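Local structure of putative retaining b-glycosidase (Saccharophagus degradans, 5A95) at residues T76-F90 and Y119-L133. The protein is a family 5 glycoside hydrolase, a putative retaining beta-glucanase that probably cleaves mixed-linkage beta-glucans. The protein carries 1 engineered substitution. Numbering follows the deposited sequence.
Unlike the reference sequence in segment 76-90: R82 (reference Gln).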
# COMPACT_ATOMS: atom_id res chain seq x y z
N THR A 76 -24.63 7.90 0.36
CA THR A 76 -25.00 8.99 1.24
C THR A 76 -24.55 10.33 0.69
O THR A 76 -25.29 11.30 0.73
CB THR A 76 -24.37 8.74 2.64
OG1 THR A 76 -24.87 7.51 3.18
CG2 THR A 76 -24.66 9.87 3.60
N GLY A 77 -23.31 10.40 0.20
CA GLY A 77 -22.78 11.63 -0.35
C GLY A 77 -23.53 12.11 -1.59
O GLY A 77 -23.73 13.30 -1.79
N LYS A 78 -23.91 11.18 -2.46
CA LYS A 78 -24.70 11.51 -3.64
C LYS A 78 -25.99 12.17 -3.18
O LYS A 78 -26.39 13.20 -3.69
CB LYS A 78 -24.96 10.25 -4.47
CG LYS A 78 -25.76 10.47 -5.76
CD LYS A 78 -27.26 10.46 -5.53
CE LYS A 78 -27.99 10.49 -6.86
NZ LYS A 78 -29.45 10.66 -6.70
N LEU A 79 -26.66 11.55 -2.22
CA LEU A 79 -27.93 12.07 -1.71
C LEU A 79 -27.77 13.42 -1.01
O LEU A 79 -28.57 14.35 -1.26
CB LEU A 79 -28.59 11.03 -0.82
CG LEU A 79 -29.10 9.79 -1.58
CD1 LEU A 79 -29.46 8.70 -0.59
CD2 LEU A 79 -30.29 10.15 -2.46
N LEU A 80 -26.73 13.57 -0.20
CA LEU A 80 -26.49 14.85 0.49
C LEU A 80 -26.33 16.00 -0.49
O LEU A 80 -26.73 17.14 -0.22
CB LEU A 80 -25.23 14.76 1.37
CG LEU A 80 -25.37 14.02 2.69
CD1 LEU A 80 -24.02 13.58 3.26
CD2 LEU A 80 -26.11 14.88 3.70
N SER A 81 -25.70 15.71 -1.62
CA SER A 81 -25.32 16.74 -2.56
C SER A 81 -26.56 17.51 -3.06
O SER A 81 -26.45 18.67 -3.43
CB SER A 81 -24.48 16.17 -3.71
OG SER A 81 -25.25 15.48 -4.65
N ARG A 82 -27.73 16.87 -3.03
CA ARG A 82 -28.99 17.49 -3.44
C ARG A 82 -30.02 17.53 -2.32
O ARG A 82 -31.21 17.68 -2.55
CB ARG A 82 -29.54 16.75 -4.68
CG ARG A 82 -28.64 16.88 -5.92
CD ARG A 82 -28.39 18.32 -6.36
NE ARG A 82 -29.64 19.05 -6.67
CZ ARG A 82 -30.11 19.32 -7.89
NH1 ARG A 82 -29.45 18.94 -8.98
NH2 ARG A 82 -31.27 19.99 -8.02
N ASN A 83 -29.55 17.48 -1.08
CA ASN A 83 -30.44 17.54 0.09
C ASN A 83 -31.52 16.46 0.09
O ASN A 83 -32.64 16.67 0.56
CB ASN A 83 -31.07 18.94 0.27
CG ASN A 83 -30.02 20.01 0.51
OD1 ASN A 83 -29.14 19.84 1.35
ND2 ASN A 83 -30.11 21.09 -0.23
N GLN A 84 -31.16 15.27 -0.41
CA GLN A 84 -32.06 14.14 -0.44
C GLN A 84 -31.68 13.05 0.57
O GLN A 84 -32.33 12.01 0.63
CB GLN A 84 -32.14 13.57 -1.85
CG GLN A 84 -32.71 14.55 -2.87
CD GLN A 84 -34.20 14.83 -2.71
OE1 GLN A 84 -34.98 14.07 -2.13
NE2 GLN A 84 -34.60 15.95 -3.26
N TRP A 85 -30.64 13.29 1.37
CA TRP A 85 -30.34 12.41 2.51
C TRP A 85 -31.22 12.88 3.67
O TRP A 85 -30.87 13.84 4.37
CB TRP A 85 -28.85 12.49 2.88
CG TRP A 85 -28.48 11.59 4.04
CD1 TRP A 85 -28.16 11.98 5.31
CD2 TRP A 85 -28.33 10.17 4.02
NE1 TRP A 85 -27.86 10.90 6.09
CE2 TRP A 85 -27.94 9.77 5.32
CE3 TRP A 85 -28.50 9.19 3.04
CZ2 TRP A 85 -27.70 8.43 5.66
CZ3 TRP A 85 -28.27 7.88 3.37
CH2 TRP A 85 -27.88 7.50 4.68
N GLN A 86 -32.39 12.24 3.79
CA GLN A 86 -33.52 12.69 4.61
C GLN A 86 -34.20 11.54 5.29
O GLN A 86 -34.29 10.45 4.72
CB GLN A 86 -34.60 13.33 3.74
CG GLN A 86 -34.16 14.56 2.99
CD GLN A 86 -35.27 15.19 2.18
OE1 GLN A 86 -35.67 16.31 2.43
NE2 GLN A 86 -35.77 14.45 1.18
N LYS A 87 -34.74 11.78 6.49
CA LYS A 87 -35.59 10.80 7.13
C LYS A 87 -36.76 10.39 6.26
O LYS A 87 -37.17 9.23 6.28
CB LYS A 87 -36.07 11.31 8.48
CG LYS A 87 -36.85 10.24 9.22
CD LYS A 87 -37.13 10.58 10.67
CE LYS A 87 -37.83 9.41 11.32
NZ LYS A 87 -38.07 9.64 12.75
N SER A 88 -37.33 11.34 5.52
CA SER A 88 -38.54 11.10 4.73
C SER A 88 -38.32 9.98 3.71
O SER A 88 -39.27 9.29 3.33
CB SER A 88 -38.99 12.36 4.01
OG SER A 88 -38.00 12.83 3.09
N LEU A 89 -37.08 9.79 3.26
CA LEU A 89 -36.76 8.70 2.34
C LEU A 89 -37.00 7.33 3.02
O LEU A 89 -37.61 6.42 2.43
CB LEU A 89 -35.31 8.83 1.89
CG LEU A 89 -34.73 7.71 1.02
CD1 LEU A 89 -35.60 7.46 -0.20
CD2 LEU A 89 -33.28 8.04 0.67
N PHE A 90 -36.50 7.18 4.25
CA PHE A 90 -36.66 5.92 4.98
C PHE A 90 -38.13 5.69 5.32
O PHE A 90 -38.63 4.56 5.23
CB PHE A 90 -35.82 5.91 6.26
CG PHE A 90 -34.34 5.67 6.03
CD1 PHE A 90 -33.65 6.27 4.99
CD2 PHE A 90 -33.65 4.89 6.91
CE1 PHE A 90 -32.28 6.04 4.79
CE2 PHE A 90 -32.29 4.65 6.74
CZ PHE A 90 -31.61 5.24 5.70
N TYR A 119 -18.75 10.81 7.42
CA TYR A 119 -19.56 9.73 6.85
C TYR A 119 -20.22 8.91 7.97
O TYR A 119 -21.42 8.58 7.91
CB TYR A 119 -18.73 8.87 5.88
CG TYR A 119 -19.54 8.23 4.77
CD1 TYR A 119 -20.60 7.38 5.05
CD2 TYR A 119 -19.27 8.49 3.44
CE1 TYR A 119 -21.36 6.82 4.04
CE2 TYR A 119 -20.04 7.94 2.41
CZ TYR A 119 -21.07 7.08 2.71
OH TYR A 119 -21.83 6.52 1.72
N LEU A 120 -19.43 8.56 8.99
CA LEU A 120 -19.98 7.79 10.11
C LEU A 120 -21.11 8.56 10.81
O LEU A 120 -22.09 7.98 11.24
CB LEU A 120 -18.89 7.41 11.10
CG LEU A 120 -17.88 6.39 10.56
CD1 LEU A 120 -16.65 6.39 11.44
CD2 LEU A 120 -18.50 5.00 10.48
N GLY A 121 -20.97 9.88 10.93
CA GLY A 121 -22.04 10.67 11.50
C GLY A 121 -23.33 10.56 10.70
O GLY A 121 -24.44 10.59 11.28
N HIS A 122 -23.21 10.44 9.38
CA HIS A 122 -24.41 10.24 8.54
C HIS A 122 -24.97 8.82 8.66
O HIS A 122 -26.18 8.63 8.63
CB HIS A 122 -24.14 10.62 7.09
CG HIS A 122 -23.89 12.08 6.91
ND1 HIS A 122 -24.83 13.04 7.21
CD2 HIS A 122 -22.80 12.75 6.46
CE1 HIS A 122 -24.33 14.24 6.95
NE2 HIS A 122 -23.11 14.09 6.49
N ILE A 123 -24.09 7.81 8.76
CA ILE A 123 -24.57 6.46 9.00
C ILE A 123 -25.35 6.42 10.32
O ILE A 123 -26.38 5.75 10.40
CB ILE A 123 -23.45 5.42 8.89
CG1 ILE A 123 -22.85 5.41 7.48
CG2 ILE A 123 -24.00 4.04 9.23
CD1 ILE A 123 -21.56 4.61 7.35
N ASP A 124 -24.89 7.15 11.34
CA ASP A 124 -25.64 7.23 12.60
C ASP A 124 -27.08 7.71 12.38
O ASP A 124 -27.98 7.24 13.04
CB ASP A 124 -24.99 8.23 13.55
CG ASP A 124 -23.68 7.76 14.16
OD1 ASP A 124 -23.20 6.62 13.93
OD2 ASP A 124 -23.12 8.60 14.90
N GLU A 125 -27.25 8.68 11.49
CA GLU A 125 -28.59 9.18 11.16
C GLU A 125 -29.44 8.05 10.60
O GLU A 125 -30.59 7.87 11.01
CB GLU A 125 -28.52 10.34 10.16
CG GLU A 125 -27.84 11.58 10.72
CD GLU A 125 -27.39 12.59 9.67
OE1 GLU A 125 -27.21 12.25 8.48
OE2 GLU A 125 -27.18 13.76 10.06
N ALA A 126 -28.87 7.30 9.65
CA ALA A 126 -29.58 6.16 9.09
C ALA A 126 -29.95 5.11 10.14
O ALA A 126 -31.02 4.51 10.06
CB ALA A 126 -28.75 5.52 7.99
N VAL A 127 -29.04 4.84 11.07
CA VAL A 127 -29.30 3.89 12.14
C VAL A 127 -30.51 4.36 12.94
O VAL A 127 -31.42 3.58 13.22
CB VAL A 127 -28.06 3.69 13.06
CG1 VAL A 127 -28.41 2.86 14.27
CG2 VAL A 127 -26.93 3.02 12.28
N ARG A 128 -30.54 5.63 13.32
CA ARG A 128 -31.65 6.15 14.09
C ARG A 128 -32.95 6.08 13.31
O ARG A 128 -33.99 5.66 13.83
CB ARG A 128 -31.37 7.58 14.53
CG ARG A 128 -30.32 7.67 15.62
CD ARG A 128 -30.27 9.06 16.24
NE ARG A 128 -29.65 10.00 15.30
CZ ARG A 128 -28.34 10.21 15.19
NH1 ARG A 128 -27.48 9.57 15.98
NH2 ARG A 128 -27.87 11.07 14.29
N TRP A 129 -32.89 6.48 12.05
CA TRP A 129 -34.09 6.45 11.20
C TRP A 129 -34.62 5.03 11.05
O TRP A 129 -35.82 4.78 11.19
CB TRP A 129 -33.79 7.03 9.82
CG TRP A 129 -33.37 8.44 9.79
CD1 TRP A 129 -33.60 9.41 10.73
CD2 TRP A 129 -32.64 9.07 8.73
NE1 TRP A 129 -33.03 10.58 10.33
CE2 TRP A 129 -32.44 10.41 9.10
CE3 TRP A 129 -32.14 8.63 7.51
CZ2 TRP A 129 -31.76 11.31 8.30
CZ3 TRP A 129 -31.45 9.51 6.71
CH2 TRP A 129 -31.26 10.83 7.11
N ALA A 130 -33.72 4.11 10.69
CA ALA A 130 -34.12 2.73 10.48
C ALA A 130 -34.68 2.14 11.78
O ALA A 130 -35.70 1.46 11.77
CB ALA A 130 -32.92 1.92 9.98
N ASN A 131 -33.99 2.35 12.90
CA ASN A 131 -34.49 1.84 14.18
C ASN A 131 -35.86 2.42 14.54
O ASN A 131 -36.71 1.70 15.05
CB ASN A 131 -33.47 2.10 15.26
CG ASN A 131 -33.97 1.76 16.64
OD1 ASN A 131 -34.29 2.67 17.41
ND2 ASN A 131 -34.07 0.49 16.94
N ASP A 132 -36.05 3.71 14.27
CA ASP A 132 -37.35 4.34 14.56
C ASP A 132 -38.48 3.65 13.80
O ASP A 132 -39.60 3.56 14.29
CB ASP A 132 -37.30 5.84 14.23
CG ASP A 132 -38.51 6.59 14.75
OD1 ASP A 132 -38.87 6.39 15.93
OD2 ASP A 132 -39.12 7.37 13.98
N LEU A 133 -38.15 3.13 12.61
CA LEU A 133 -39.13 2.49 11.75
C LEU A 133 -39.14 0.97 11.85
O LEU A 133 -39.97 0.33 11.20
CB LEU A 133 -38.82 2.89 10.29
CG LEU A 133 -39.10 4.36 9.98
CD1 LEU A 133 -38.32 4.85 8.78
CD2 LEU A 133 -40.60 4.59 9.80
O HOH W 1 -24.03 5.11 1.46
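W85 and W129 lie at the heart of this contact, where the turn leading out of helix 76-81 presses on helix 119-133. The W85 indole is covered on both faces: W129 comes over one, with CH2 3.6 Å from NE1 of W85, and the CG2 methyl of T76 sits over the centre of the other. Its NE1 points at E125 OE1, 2.8 Å away in the ring plane and nearly along the C-O axis, although the hydrogen bond is bent, 140° at the hydrogen. That same OE1 takes a straighter bond from H122 ND1, which approaches from above the carboxylate plane, so one oxygen is gripped twice and helps to hold both rings in their rotations. L80 CD1 lies over a face of the H122 ring in a CH-pi contact, 3.6 Å from its centroid.

F90 is buried on the inner side, a knob in the hole among A126, W129, A130 and L133. W129 turns its six-membered edge to the F90 face, the planes 77° apart, while F90 also reaches I102 and L137 of the barrel strands. K87 lays CB over the five-membered ring of W129, 3.7 Å from its centroid; the extended chain (chi1 -175°) then carries CG and CD past W129 CD1 to a salt bridge of 2.8 Å from NZ to D132 OD2. This margin is the solvent side: K87, W129 and D132 are all partly exposed, against the buried F90, A126 and A130; D132 has a second basic partner in K46.

At the far end, T76 N bonds weakly to Y119 OH (3.4 Å), and a water bridges the two; D75 also binds that hydroxyl. The aromatic cluster thus joins helices 76-81 and 87-96, after strand 65-72, to helix 116-133, the second helix after strand 101-106, neighbouring outer elements of the (beta/alpha)8 barrel of family 5 glycoside hydrolases.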